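Local coordinates for protein MAR1 Ribonuclease (Caenorhabditis elegans, PDB 2B34) that probably acts as a hydrolase of the isochorismatase family and is named a ribonuclease, at residues 58-63 / 83-88. Numbering follows the deposited sequence.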
loop_
_atom_site.group_PDB
_atom_site.type_symbol
_atom_site.label_atom_id
_atom_site.label_comp_id
_atom_site.label_asym_id
_atom_site.label_seq_id
_atom_site.Cartn_x
_atom_site.Cartn_y
_atom_site.Cartn_z
ATOM N N GLU A 58 -8.274 8.507 -29.137
ATOM C CA GLU A 58 -7.864 7.301 -29.846
ATOM C C GLU A 58 -6.396 7.423 -30.254
ATOM O O GLU A 58 -5.999 8.402 -30.891
ATOM C CB GLU A 58 -8.755 7.058 -31.070
ATOM C CG GLU A 58 -10.246 7.002 -30.745
ATOM C CD GLU A 58 -11.126 6.770 -31.960
ATOM O OE1 GLU A 58 -10.689 7.065 -33.089
ATOM O OE2 GLU A 58 -12.269 6.293 -31.775
ATOM N N GLN A 59 -5.597 6.438 -29.854
ATOM C CA GLN A 59 -4.177 6.382 -30.195
ATOM C C GLN A 59 -4.007 5.827 -31.601
ATOM O O GLN A 59 -4.504 4.743 -31.903
ATOM C CB GLN A 59 -3.413 5.509 -29.190
ATOM C CG GLN A 59 -1.934 5.237 -29.535
ATOM C CD GLN A 59 -0.996 6.387 -29.186
ATOM O OE1 GLN A 59 0.152 6.420 -29.636
ATOM N NE2 GLN A 59 -1.470 7.322 -28.377
ATOM N N TYR A 60 -3.310 6.584 -32.446
ATOM C CA TYR A 60 -3.004 6.186 -33.826
ATOM C C TYR A 60 -4.084 5.281 -34.446
ATOM O O TYR A 60 -3.812 4.122 -34.768
ATOM C CB TYR A 60 -1.617 5.524 -33.884
ATOM C CG TYR A 60 -1.067 5.299 -35.282
ATOM C CD1 TYR A 60 -0.807 6.371 -36.138
ATOM C CD2 TYR A 60 -0.790 4.009 -35.740
ATOM C CE1 TYR A 60 -0.300 6.158 -37.422
ATOM C CE2 TYR A 60 -0.281 3.790 -37.015
ATOM C CZ TYR A 60 -0.039 4.864 -37.847
ATOM O OH TYR A 60 0.463 4.641 -39.111
ATOM N N PRO A 61 -5.317 5.809 -34.612
ATOM C CA PRO A 61 -6.427 4.980 -35.096
ATOM C C PRO A 61 -6.233 4.358 -36.491
ATOM O O PRO A 61 -6.992 3.468 -36.869
ATOM C CB PRO A 61 -7.625 5.939 -35.078
ATOM C CG PRO A 61 -7.043 7.296 -35.075
ATOM C CD PRO A 61 -5.751 7.194 -34.341
ATOM N N LYS A 62 -5.225 4.812 -37.234
ATOM C CA LYS A 62 -4.875 4.211 -38.524
ATOM C C LYS A 62 -4.367 2.775 -38.352
ATOM O O LYS A 62 -4.664 1.900 -39.168
ATOM C CB LYS A 62 -3.830 5.066 -39.248
ATOM C CG LYS A 62 -3.524 4.608 -40.669
ATOM C CD LYS A 62 -2.529 5.521 -41.357
ATOM C CE LYS A 62 -2.152 4.979 -42.736
ATOM N NZ LYS A 62 -1.496 3.634 -42.648
ATOM N N GLY A 63 -3.607 2.541 -37.288
ATOM C CA GLY A 63 -3.082 1.210 -37.002
ATOM C C GLY A 63 -3.855 0.460 -35.934
ATOM O O GLY A 63 -3.903 -0.770 -35.944
ATOM N N ASP A 83 -7.850 12.161 -32.001
ATOM C CA ASP A 83 -6.745 11.245 -32.262
ATOM C C ASP A 83 -5.430 11.831 -31.745
ATOM O O ASP A 83 -5.294 13.048 -31.605
ATOM C CB ASP A 83 -6.652 10.884 -33.751
ATOM C CG ASP A 83 -6.293 12.072 -34.628
ATOM O OD1 ASP A 83 -7.036 13.075 -34.626
ATOM O OD2 ASP A 83 -5.267 11.990 -35.337
ATOM N N LYS A 84 -4.472 10.956 -31.456
ATOM C CA LYS A 84 -3.181 11.367 -30.912
ATOM C C LYS A 84 -2.118 10.294 -31.123
ATOM O O LYS A 84 -2.437 9.123 -31.353
ATOM C CB LYS A 84 -3.297 11.699 -29.412
ATOM C CG LYS A 84 -3.796 10.545 -28.532
ATOM C CD LYS A 84 -3.652 10.870 -27.051
ATOM C CE LYS A 84 -4.059 9.695 -26.156
ATOM N NZ LYS A 84 -3.180 8.500 -26.320
ATOM N N THR A 85 -0.857 10.711 -31.035
ATOM C CA THR A 85 0.279 9.797 -31.020
ATOM C C THR A 85 1.005 9.879 -29.679
ATOM O O THR A 85 1.651 8.918 -29.253
ATOM C CB THR A 85 1.265 10.093 -32.163
ATOM O OG1 THR A 85 1.510 11.503 -32.227
ATOM C CG2 THR A 85 0.698 9.615 -33.500
ATOM N N LYS A 86 0.896 11.036 -29.023
ATOM C CA LYS A 86 1.342 11.206 -27.643
ATOM C C LYS A 86 0.528 10.291 -26.737
ATOM O O LYS A 86 -0.664 10.104 -26.958
ATOM C CB LYS A 86 1.153 12.657 -27.201
ATOM C CG LYS A 86 2.426 13.495 -27.178
ATOM C CD LYS A 86 2.205 14.827 -26.437
ATOM C CE LYS A 86 1.639 14.628 -25.019
ATOM N NZ LYS A 86 2.652 14.130 -24.038
ATOM N N PHE A 87 1.166 9.719 -25.722
ATOM C CA PHE A 87 0.480 8.757 -24.859
ATOM C C PHE A 87 -0.536 9.425 -23.936
ATOM O O PHE A 87 -1.601 8.863 -23.668
ATOM C CB PHE A 87 1.480 7.893 -24.081
ATOM C CG PHE A 87 2.343 7.019 -24.965
ATOM C CD1 PHE A 87 1.831 6.461 -26.137
ATOM C CD2 PHE A 87 3.661 6.742 -24.616
ATOM C CE1 PHE A 87 2.622 5.654 -26.950
ATOM C CE2 PHE A 87 4.457 5.931 -25.424
ATOM C CZ PHE A 87 3.934 5.388 -26.592
ATOM N N SER A 88 -0.222 10.636 -23.484
ATOM C CA SER A 88 -1.141 11.386 -22.630
ATOM C C SER A 88 -2.344 11.947 -23.388
ATOM O O SER A 88 -2.211 12.431 -24.513
ATOM C CB SER A 88 -0.414 12.525 -21.921
ATOM O OG SER A 88 -1.334 13.300 -21.171
#
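Q59 lays its side chain across that of K84 at about a right angle, on the same face of the sheet. Its CG stands anti to the backbone N (chi1 173°), and a bend at chi2 carries the carboxamide over the loop after K84. Q59 CD lies 3.7 Å from T85 O, and the amide end meets the edge of the F87 ring. K84 runs extended to CE and turns at chi4 (64°), which brings NZ to the loop carbonyls. K84 NZ donates to K86 O at 3.1 Å, in the carbonyl plane, and to F87 O at 3.1 Å, from above that second carbonyl's plane. The same NZ forms a salt bridge with D21. A methionine in place of K84 would probably leave D21 without its salt-bridge partner and the carbonyls of K86 and F87 without this donor. The backbones pair in parallel. K84 N gives a bent bond to E58 O (3.0 Å, 138° at the hydrogen), and Y60 N a nearly straight one to K84 O (2.9 Å). Just past strand 54-59, the P61 ring packs on D83 CB at 3.8 Å. T85 bonds to D173 and S172 of the second subunit. The contact joins the C-terminal ends of strand 54-59 and strand 81-84, the outermost within this chain, in the isochorismatase fold; K84 lies beside D21 and C114, consistent with the family's Asp-Lys-Cys site.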